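PDB 3KZW: cytosol aminopeptidase from Staphylococcus aureus subsp. aureus, which probably removes N-terminal amino acids, leucine among them, from peptides as a metal-dependent leucyl aminopeptidase of the cytosol. Local coordinates for residues T105-Y108 / Q109-L112; I420-I423 / S424-D428; K113-G116 / H117-Y121; I316-A319 / A320-L323. All blocks are in the same frame, centred on the assembly; numbering follows the deposited sequence.

Interaction 1: residues T105-Y108 / Q109-L112; sequences TRSY and QDML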
loop_
_atom_site.group_PDB
_atom_site.type_symbol
_atom_site.label_atom_id
_atom_site.label_comp_id
_atom_site.label_asym_id
_atom_site.label_seq_id
_atom_site.Cartn_x
_atom_site.Cartn_y
_atom_site.Cartn_z
ATOM N N THR A 105 -18.455 34.647 -32.490
ATOM C CA THR A 105 -17.534 33.705 -31.850
ATOM C C THR A 105 -18.241 32.426 -31.395
ATOM O O THR A 105 -18.035 31.955 -30.271
ATOM C CB THR A 105 -16.801 34.357 -30.650
ATOM O OG1 THR A 105 -17.760 34.870 -29.716
ATOM C CG2 THR A 105 -15.889 35.488 -31.118
ATOM N N ARG A 106 -19.070 31.867 -32.274
ATOM C CA ARG A 106 -19.819 30.649 -31.964
ATOM C C ARG A 106 -19.169 29.413 -32.590
ATOM O O ARG A 106 -19.232 29.209 -33.804
ATOM C CB ARG A 106 -21.281 30.783 -32.399
ATOM C CG ARG A 106 -22.197 29.698 -31.843
ATOM C CD ARG A 106 -23.661 29.969 -32.150
ATOM N NE ARG A 106 -23.970 29.851 -33.576
ATOM C CZ ARG A 106 -25.200 29.768 -34.080
ATOM N NH1 ARG A 106 -26.258 29.781 -33.281
ATOM N NH2 ARG A 106 -25.374 29.662 -35.389
ATOM N N SER A 107 -18.552 28.593 -31.744
ATOM C CA SER A 107 -17.847 27.389 -32.179
ATOM C C SER A 107 -18.803 26.223 -32.416
ATOM O O SER A 107 -19.998 26.320 -32.120
ATOM C CB SER A 107 -16.792 26.997 -31.141
ATOM O OG SER A 107 -17.388 26.741 -29.878
ATOM N N TYR A 108 -18.271 25.127 -32.955
ATOM C CA TYR A 108 -19.038 23.896 -33.148
ATOM C C TYR A 108 -19.422 23.269 -31.805
ATOM O O TYR A 108 -20.497 22.680 -31.671
ATOM C CB TYR A 108 -18.255 22.899 -34.007
ATOM C CG TYR A 108 -18.970 21.585 -34.254
ATOM C CD1 TYR A 108 -20.020 21.500 -35.167
ATOM C CD2 TYR A 108 -18.589 20.425 -33.579
ATOM C CE1 TYR A 108 -20.680 20.296 -35.397
ATOM C CE2 TYR A 108 -19.241 19.214 -33.799
ATOM C CZ TYR A 108 -20.285 19.157 -34.709
ATOM O OH TYR A 108 -20.929 17.957 -34.931
ATOM N N GLN A 109 -18.535 23.403 -30.820
ATOM C CA GLN A 109 -18.808 22.963 -29.451
ATOM C C GLN A 109 -20.025 23.697 -28.883
ATOM O O GLN A 109 -20.892 23.081 -28.264
ATOM C CB GLN A 109 -17.583 23.189 -28.560
ATOM C CG GLN A 109 -17.711 22.623 -27.150
ATOM C CD GLN A 109 -16.575 23.055 -26.239
ATOM O OE1 GLN A 109 -15.758 22.235 -25.818
ATOM N NE2 GLN A 109 -16.515 24.350 -25.938
ATOM N N ASP A 110 -20.078 25.010 -29.109
ATOM C CA ASP A 110 -21.216 25.834 -28.702
ATOM C C ASP A 110 -22.522 25.310 -29.295
ATOM O O ASP A 110 -23.523 25.210 -28.590
ATOM C CB ASP A 110 -21.003 27.303 -29.093
ATOM C CG ASP A 110 -19.895 27.981 -28.287
ATOM O OD1 ASP A 110 -19.655 27.586 -27.125
ATOM O OD2 ASP A 110 -19.267 28.926 -28.819
ATOM N N MET A 111 -22.497 24.958 -30.583
ATOM C CA MET A 111 -23.666 24.402 -31.276
ATOM C C MET A 111 -24.135 23.094 -30.636
ATOM O O MET A 111 -25.337 22.867 -30.494
ATOM C CB MET A 111 -23.379 24.180 -32.767
ATOM C CG MET A 111 -23.184 25.446 -33.598
ATOM S SD MET A 111 -22.625 25.063 -35.285
ATOM C CE MET A 111 -21.932 26.641 -35.833
ATOM N N LEU A 112 -23.183 22.243 -30.251
ATOM C CA LEU A 112 -23.492 20.989 -29.555
ATOM C C LEU A 112 -24.101 21.245 -28.176
ATOM O O LEU A 112 -25.004 20.530 -27.744
ATOM C CB LEU A 112 -22.244 20.112 -29.425
ATOM C CG LEU A 112 -21.621 19.512 -30.688
ATOM C CD1 LEU A 112 -20.347 18.769 -30.334
ATOM C CD2 LEU A 112 -22.588 18.586 -31.414
#
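S107 and D110 form a capping box at the start of helix 108-124, the helix that follows strand 91-101 in the N-terminal domain. S107 is the N-cap: its OG accepts the backbone N of D110 at 3.3 Å, while the backbone N of S107 donates to D110 OD2 at 3.0 Å. The S107 hydroxyl sits between its own backbone N and carbonyl carbon (chi1 60°), which turns it forward to the first turn of the helix, whose amide hydrogens have no carbonyl behind them. Serine suits this place because its short hydroxyl side chain can reach the backbone N three residues ahead, and aspartate suits the third position after it because its carboxylate can return the bond. S107 N meets D110 OD2 from above the carboxylate plane, and OD2 also takes a weak bond from S107 OG at 3.1 Å. The negative charge of D110 at the positive end of the helix dipole is probably favourable.

R106, just before the cap, lays its CG against D110 CB at 3.8 Å, but the guanidinium does not pair with this aspartate: NH2 runs on to D142 and to the carbonyl of F137. Beyond the cap the backbone bonds of the helix begin, M111 N to S107 O and L112 N to Y108 O. Y108 sets CG opposite its backbone N (chi1 180°), which brings the ring over toward L112 one turn on, where the two side chains cross at a slant. The flat carbon ring of the tyrosine meets a branched leucine, and the closest touch is Y108 CE2 on L112 CD1 at 3.7 Å.

Interaction 2: residues I420-I423 / S424-D428; sequences ILQI and SSEVD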
loop_
_atom_site.group_PDB
_atom_site.type_symbol
_atom_site.label_atom_id
_atom_site.label_comp_id
_atom_site.label_asym_id
_atom_site.label_seq_id
_atom_site.Cartn_x
_atom_site.Cartn_y
_atom_site.Cartn_z
ATOM N N ILE A 420 -6.473 13.567 -39.423
ATOM C CA ILE A 420 -7.379 13.134 -38.365
ATOM C C ILE A 420 -7.276 14.033 -37.129
ATOM O O ILE A 420 -8.295 14.374 -36.518
ATOM C CB ILE A 420 -7.171 11.639 -38.019
ATOM C CG1 ILE A 420 -7.729 10.767 -39.148
ATOM C CG2 ILE A 420 -7.841 11.271 -36.691
ATOM C CD1 ILE A 420 -7.265 9.336 -39.109
ATOM N N LEU A 421 -6.052 14.430 -36.782
ATOM C CA LEU A 421 -5.832 15.363 -35.676
ATOM C C LEU A 421 -6.490 16.716 -35.945
ATOM O O LEU A 421 -6.955 17.377 -35.018
ATOM C CB LEU A 421 -4.336 15.544 -35.395
ATOM C CG LEU A 421 -3.529 14.357 -34.855
ATOM C CD1 LEU A 421 -2.051 14.704 -34.820
ATOM C CD2 LEU A 421 -4.007 13.913 -33.478
ATOM N N GLN A 422 -6.531 17.116 -37.214
ATOM C CA GLN A 422 -7.228 18.336 -37.623
ATOM C C GLN A 422 -8.742 18.183 -37.544
ATOM O O GLN A 422 -9.426 19.035 -36.974
ATOM C CB GLN A 422 -6.820 18.753 -39.041
ATOM C CG GLN A 422 -5.860 19.932 -39.092
ATOM C CD GLN A 422 -6.505 21.231 -38.626
ATOM O OE1 GLN A 422 -7.619 21.566 -39.034
ATOM N NE2 GLN A 422 -5.802 21.967 -37.766
ATOM N N ILE A 423 -9.250 17.095 -38.120
ATOM C CA ILE A 423 -10.683 16.813 -38.161
ATOM C C ILE A 423 -11.266 16.724 -36.751
ATOM O O ILE A 423 -12.318 17.301 -36.475
ATOM C CB ILE A 423 -10.980 15.517 -38.964
ATOM C CG1 ILE A 423 -10.833 15.775 -40.467
ATOM C CG2 ILE A 423 -12.374 14.974 -38.648
ATOM C CD1 ILE A 423 -10.595 14.525 -41.296
ATOM N N SER A 424 -10.563 16.021 -35.865
ATOM C CA SER A 424 -11.020 15.818 -34.490
ATOM C C SER A 424 -11.168 17.131 -33.726
ATOM O O SER A 424 -12.129 17.310 -32.986
ATOM C CB SER A 424 -10.086 14.870 -33.741
ATOM O OG SER A 424 -8.840 15.484 -33.478
ATOM N N SER A 425 -10.225 18.048 -33.925
ATOM C CA SER A 425 -10.261 19.349 -33.255
ATOM C C SER A 425 -11.419 20.209 -33.756
ATOM O O SER A 425 -11.837 21.150 -33.084
ATOM C CB SER A 425 -8.930 20.085 -33.423
ATOM O OG SER A 425 -8.711 20.452 -34.772
ATOM N N GLU A 426 -11.935 19.868 -34.933
ATOM C CA GLU A 426 -13.056 20.584 -35.540
ATOM C C GLU A 426 -14.419 20.011 -35.146
ATOM O O GLU A 426 -15.443 20.686 -35.295
ATOM C CB GLU A 426 -12.915 20.600 -37.062
ATOM C CG GLU A 426 -11.782 21.481 -37.572
ATOM C CD GLU A 426 -11.480 21.274 -39.048
ATOM O OE1 GLU A 426 -12.084 20.366 -39.666
ATOM O OE2 GLU A 426 -10.634 22.022 -39.590
ATOM N N VAL A 427 -14.431 18.774 -34.649
ATOM C CA VAL A 427 -15.676 18.107 -34.250
ATOM C C VAL A 427 -15.768 17.857 -32.740
ATOM O O VAL A 427 -16.464 16.941 -32.290
ATOM C CB VAL A 427 -15.932 16.791 -35.046
ATOM C CG1 VAL A 427 -16.148 17.087 -36.528
ATOM C CG2 VAL A 427 -14.802 15.786 -34.844
ATOM N N ASP A 428 -15.069 18.694 -31.973
ATOM C CA ASP A 428 -15.090 18.668 -30.503
ATOM C C ASP A 428 -14.652 17.327 -29.893
ATOM O O ASP A 428 -15.264 16.831 -28.943
ATOM C CB ASP A 428 -16.463 19.107 -29.963
ATOM C CG ASP A 428 -16.435 19.426 -28.477
ATOM O OD1 ASP A 428 -15.516 20.149 -28.038
ATOM O OD2 ASP A 428 -17.335 18.954 -27.746
#
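S424 meets I420 one turn back near the end of helix 414-426, its backbone N bonding to I420 O at 2.9 Å in ordinary helical fashion. Its OG, held between the backbone N and the carbonyl carbon (chi1 71°), turns back over the preceding turn and lies 3.1 Å from L421 O, with I420 O also close enough to compete for the one proton. A small hydroxyl fits here, where the side chain is buried and touches V431 and T507.

S425 adopts the same torsion on the exposed side. Its OG bonds to Q422 O at 2.7 Å, approaching that carbonyl at 126° and thus well off the line of the C=O bond.

E426 N bonds to I423 O at 3.0 Å, three residues back and from above the carbonyl plane, and only weakly to Q422 O. Its extended side chain crosses that of Q422 in solvent-exposed surroundings where polar residues are at home.

V427 then gives I423 O a second, weak bond from its N and rests CG2 on the same oxygen at 3.3 Å; I423 and V427 both face helix 505-512. D428 turns away toward helix 108-124.

The helix links strands 406-411 and 431-433 in a beta-alpha-beta unit. Near its end the S425 hydroxyl, and probably that of S424, use main-chain carbonyls, which implies that these polar groups are satisfied locally, S424's in a buried place.

Interaction 3: residues K113-G116 / H117-Y121; sequences KIWG and HLFQY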
loop_
_atom_site.group_PDB
_atom_site.type_symbol
_atom_site.label_atom_id
_atom_site.label_comp_id
_atom_site.label_asym_id
_atom_site.label_seq_id
_atom_site.Cartn_x
_atom_site.Cartn_y
_atom_site.Cartn_z
ATOM N N LYS A 113 -23.595 22.271 -27.501
ATOM C CA LYS A 113 -24.102 22.681 -26.198
ATOM C C LYS A 113 -25.508 23.279 -26.314
ATOM O O LYS A 113 -26.357 23.038 -25.456
ATOM C CB LYS A 113 -23.139 23.680 -25.547
ATOM C CG LYS A 113 -23.374 23.908 -24.058
ATOM C CD LYS A 113 -22.401 24.926 -23.473
ATOM C CE LYS A 113 -21.027 24.322 -23.208
ATOM N NZ LYS A 113 -20.063 25.343 -22.705
ATOM N N ILE A 114 -25.739 24.050 -27.379
ATOM C CA ILE A 114 -27.032 24.691 -27.635
ATOM C C ILE A 114 -28.122 23.655 -27.914
ATOM O O ILE A 114 -29.135 23.622 -27.215
ATOM C CB ILE A 114 -26.951 25.729 -28.796
ATOM C CG1 ILE A 114 -26.143 26.955 -28.367
ATOM C CG2 ILE A 114 -28.345 26.163 -29.247
ATOM C CD1 ILE A 114 -25.544 27.736 -29.524
ATOM N N TRP A 115 -27.908 22.815 -28.926
ATOM C CA TRP A 115 -28.876 21.775 -29.291
ATOM C C TRP A 115 -29.007 20.723 -28.191
ATOM O O TRP A 115 -30.104 20.230 -27.921
ATOM C CB TRP A 115 -28.501 21.104 -30.616
ATOM C CG TRP A 115 -28.621 21.988 -31.823
ATOM C CD1 TRP A 115 -27.609 22.385 -32.654
ATOM C CD2 TRP A 115 -29.821 22.578 -32.345
ATOM N NE1 TRP A 115 -28.103 23.186 -33.654
ATOM C CE2 TRP A 115 -29.455 23.323 -33.489
ATOM C CE3 TRP A 115 -31.168 22.553 -31.954
ATOM C CZ2 TRP A 115 -30.390 24.036 -34.250
ATOM C CZ3 TRP A 115 -32.096 23.265 -32.709
ATOM C CH2 TRP A 115 -31.699 23.996 -33.844
ATOM N N GLY A 116 -27.881 20.393 -27.561
ATOM C CA GLY A 116 -27.834 19.407 -26.487
ATOM C C GLY A 116 -28.737 19.749 -25.321
ATOM O O GLY A 116 -29.618 18.967 -24.966
ATOM N N HIS A 117 -28.526 20.923 -24.733
ATOM C CA HIS A 117 -29.331 21.367 -23.596
ATOM C C HIS A 117 -30.805 21.563 -23.954
ATOM O O HIS A 117 -31.687 21.306 -23.130
ATOM C CB HIS A 117 -28.761 22.645 -22.974
ATOM C CG HIS A 117 -27.504 22.431 -22.186
ATOM N ND1 HIS A 117 -26.623 23.452 -21.905
ATOM C CD2 HIS A 117 -26.976 21.315 -21.631
ATOM C CE1 HIS A 117 -25.608 22.976 -21.207
ATOM N NE2 HIS A 117 -25.797 21.681 -21.028
ATOM N N LEU A 118 -31.060 22.010 -25.183
ATOM C CA LEU A 118 -32.422 22.222 -25.670
ATOM C C LEU A 118 -33.216 20.921 -25.734
ATOM O O LEU A 118 -34.269 20.812 -25.112
ATOM C CB LEU A 118 -32.412 22.909 -27.042
ATOM C CG LEU A 118 -33.774 23.182 -27.699
ATOM C CD1 LEU A 118 -34.583 24.201 -26.902
ATOM C CD2 LEU A 118 -33.600 23.634 -29.136
ATOM N N PHE A 119 -32.703 19.940 -26.478
ATOM C CA PHE A 119 -33.385 18.653 -26.644
ATOM C C PHE A 119 -33.527 17.873 -25.332
ATOM O O PHE A 119 -34.490 17.129 -25.148
ATOM C CB PHE A 119 -32.700 17.796 -27.714
ATOM C CG PHE A 119 -32.806 18.358 -29.107
ATOM C CD1 PHE A 119 -34.036 18.768 -29.623
ATOM C CD2 PHE A 119 -31.679 18.460 -29.914
ATOM C CE1 PHE A 119 -34.132 19.285 -30.913
ATOM C CE2 PHE A 119 -31.768 18.974 -31.207
ATOM C CZ PHE A 119 -32.995 19.385 -31.705
ATOM N N GLN A 120 -32.567 18.057 -24.426
ATOM C CA GLN A 120 -32.638 17.472 -23.086
ATOM C C GLN A 120 -33.779 18.079 -22.277
ATOM O O GLN A 120 -34.477 17.368 -21.554
ATOM C CB GLN A 120 -31.313 17.646 -22.342
ATOM C CG GLN A 120 -30.243 16.644 -22.749
ATOM C CD GLN A 120 -28.882 16.951 -22.155
ATOM O OE1 GLN A 120 -28.701 17.956 -21.465
ATOM N NE2 GLN A 120 -27.912 16.084 -22.425
ATOM N N TYR A 121 -33.962 19.392 -22.405
ATOM C CA TYR A 121 -35.067 20.085 -21.749
ATOM C C TYR A 121 -36.414 19.646 -22.326
ATOM O O TYR A 121 -37.354 19.371 -21.578
ATOM C CB TYR A 121 -34.905 21.606 -21.850
ATOM C CG TYR A 121 -35.980 22.369 -21.108
ATOM C CD1 TYR A 121 -35.908 22.549 -19.729
ATOM C CD2 TYR A 121 -37.079 22.900 -21.785
ATOM C CE1 TYR A 121 -36.896 23.240 -19.040
ATOM C CE2 TYR A 121 -38.079 23.594 -21.103
ATOM C CZ TYR A 121 -37.978 23.761 -19.732
ATOM O OH TYR A 121 -38.963 24.445 -19.053
#
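W115 and F119 lie side by side one helical turn apart, pointing the same way, and they carry the apolar part of the contact. Their ring planes are nearly parallel, 14° apart, but slid so far that the centroids of the indole six-membered ring and the phenyl ring stand 5.6 Å apart and barely overlap. What meets is W115 CE3 with F119 CZ, at 3.7 Å. Both rings leave the backbone with CG anti to the carbonyl carbon (chi1 -68° for W115, -67° for F119), which accounts for their common direction. L118 adds CD2 to W115 CE3 at 3.9 Å, a branched aliphatic tip beside the indole.

This is the middle of helix 108-124 in the N-terminal domain, packed between helix 144-157 and the strands of a mixed sheet. W115 and F119 face that helix, with W115 also stacked on F137, whereas I114 and L118 turn to strand 91-101; large apolar residues suit both buried sides.

Among the backbone bonds, F119 N reaches W115 O at 3.0 Å and Q120 N reaches G116 O at 3.1 Å, in the usual i to i+4 pattern.

The polar side chains take the remaining side. K113 and H117 run alongside each other, the lysine methylene CG lying 3.7 Å from H117 CE1. H117 uses ND1 to bond the carbonyl of G79, and Q120 NE2 bonds the carbonyls of S493 and A158.

Interaction 4: residues I316-A319 / A320-L323; sequences IIEA and ASRL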
loop_
_atom_site.group_PDB
_atom_site.type_symbol
_atom_site.label_atom_id
_atom_site.label_comp_id
_atom_site.label_asym_id
_atom_site.label_seq_id
_atom_site.Cartn_x
_atom_site.Cartn_y
_atom_site.Cartn_z
ATOM N N ILE A 316 -19.186 3.144 -36.365
ATOM C CA ILE A 316 -18.598 3.796 -37.542
ATOM C C ILE A 316 -19.093 3.154 -38.841
ATOM O O ILE A 316 -19.484 3.856 -39.778
ATOM C CB ILE A 316 -17.044 3.806 -37.484
ATOM C CG1 ILE A 316 -16.556 4.718 -36.353
ATOM C CG2 ILE A 316 -16.452 4.274 -38.804
ATOM C CD1 ILE A 316 -15.125 4.453 -35.904
ATOM N N ILE A 317 -19.088 1.822 -38.884
ATOM C CA ILE A 317 -19.560 1.079 -40.054
ATOM C C ILE A 317 -21.071 1.267 -40.252
ATOM O O ILE A 317 -21.542 1.402 -41.386
ATOM C CB ILE A 317 -19.166 -0.418 -39.972
ATOM C CG1 ILE A 317 -17.639 -0.561 -40.010
ATOM C CG2 ILE A 317 -19.799 -1.219 -41.110
ATOM C CD1 ILE A 317 -17.110 -1.908 -39.548
ATOM N N GLU A 318 -21.816 1.297 -39.146
ATOM C CA GLU A 318 -23.256 1.560 -39.170
ATOM C C GLU A 318 -23.561 2.921 -39.794
ATOM O O GLU A 318 -24.485 3.046 -40.604
ATOM C CB GLU A 318 -23.847 1.463 -37.756
ATOM C CG GLU A 318 -25.295 1.948 -37.604
ATOM C CD GLU A 318 -26.336 1.005 -38.210
ATOM O OE1 GLU A 318 -25.964 -0.058 -38.748
ATOM O OE2 GLU A 318 -27.541 1.328 -38.142
ATOM N N ALA A 319 -22.777 3.930 -39.416
ATOM C CA ALA A 319 -22.942 5.281 -39.947
ATOM C C ALA A 319 -22.567 5.351 -41.425
ATOM O O ALA A 319 -23.288 5.948 -42.224
ATOM C CB ALA A 319 -22.127 6.271 -39.140
ATOM N N ALA A 320 -21.447 4.726 -41.782
ATOM C CA ALA A 320 -20.959 4.727 -43.159
ATOM C C ALA A 320 -21.944 4.074 -44.128
ATOM O O ALA A 320 -22.129 4.558 -45.249
ATOM C CB ALA A 320 -19.595 4.052 -43.241
ATOM N N SER A 321 -22.577 2.989 -43.687
ATOM C CA SER A 321 -23.519 2.242 -44.523
ATOM C C SER A 321 -24.851 2.968 -44.695
ATOM O O SER A 321 -25.426 2.976 -45.789
ATOM C CB SER A 321 -23.743 0.833 -43.968
ATOM O OG SER A 321 -24.365 0.869 -42.697
ATOM N N ARG A 322 -25.333 3.580 -43.614
ATOM C CA ARG A 322 -26.588 4.337 -43.642
ATOM C C ARG A 322 -26.459 5.644 -44.413
ATOM O O ARG A 322 -27.436 6.134 -44.978
ATOM C CB ARG A 322 -27.102 4.602 -42.227
ATOM C CG ARG A 322 -27.837 3.421 -41.612
ATOM C CD ARG A 322 -28.257 3.711 -40.182
ATOM N NE ARG A 322 -29.352 4.679 -40.105
ATOM C CZ ARG A 322 -29.861 5.154 -38.971
ATOM N NH1 ARG A 322 -29.380 4.758 -37.797
ATOM N NH2 ARG A 322 -30.856 6.031 -39.010
ATOM N N LEU A 323 -25.251 6.202 -44.431
ATOM C CA LEU A 323 -24.960 7.387 -45.233
ATOM C C LEU A 323 -24.596 7.012 -46.668
ATOM O O LEU A 323 -24.457 7.889 -47.525
ATOM C CB LEU A 323 -23.838 8.217 -44.598
ATOM C CG LEU A 323 -24.100 8.883 -43.243
ATOM C CD1 LEU A 323 -22.898 9.714 -42.828
ATOM C CD2 LEU A 323 -25.361 9.735 -43.267
#
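E318 and R322 stand one helical turn apart, and their side chains pass at a slant with the carboxylate and guanidinium planes 65° apart. E318 leaves the backbone with CG anti to its N (chi1 170°) and then bends at chi2, which brings the carboxylate round toward R322. The approach is to the arginine's aliphatic part first: OE2 lies 3.2 Å from R322 CD, and the salt bridge to R322 NH1 is long, at 3.9 Å, with OE2 near the edge of the guanidinium. Each charge has a firmer partner elsewhere, H226 for E318 OE1 and Q198 for R322 NH2, so the pair is probably only a modest electrostatic link.

S321 turns its hydroxyl back on the helix. OG lies 3.0 Å from E318 O and 3.2 Å from I317 O, and either carbonyl may take the hydroxyl proton. A319 and A320 are small enough for close neighbours, V509 and L325 respectively. L323 N closes on A319 O at 3.0 Å.

An acid and a base at i and i+4, as in E318 and R322, is a common helix pairing; here helix 308-322 of the catalytic domain packs against strand 262-269 through I317, helix 505-512 through I316 and helix 188-208 through E318 and R322.

Interactions 1 and 3 follow each other on helix 108-124 of the N-terminal domain, their centres 12 Å apart, with R106 CD touching I114 CD1 at 3.9 Å. Next along the chain comes interaction 4 on helix 308-322, and last interaction 2 on helix 414-426, both in the catalytic domain with centres 19 Å apart; each helix packs against helix 505-512. Interactions 1 and 2 meet across the domains, 14 Å between centres: Y108 CE2 lies 3.8 Å from V427 CA, and L112 CD1 lies 3.9 Å from D428 CB. The start of one helix thus abuts the end of another, joining the two domains there, while interactions 3 and 4 stay about 15 Å apart at their nearest atoms.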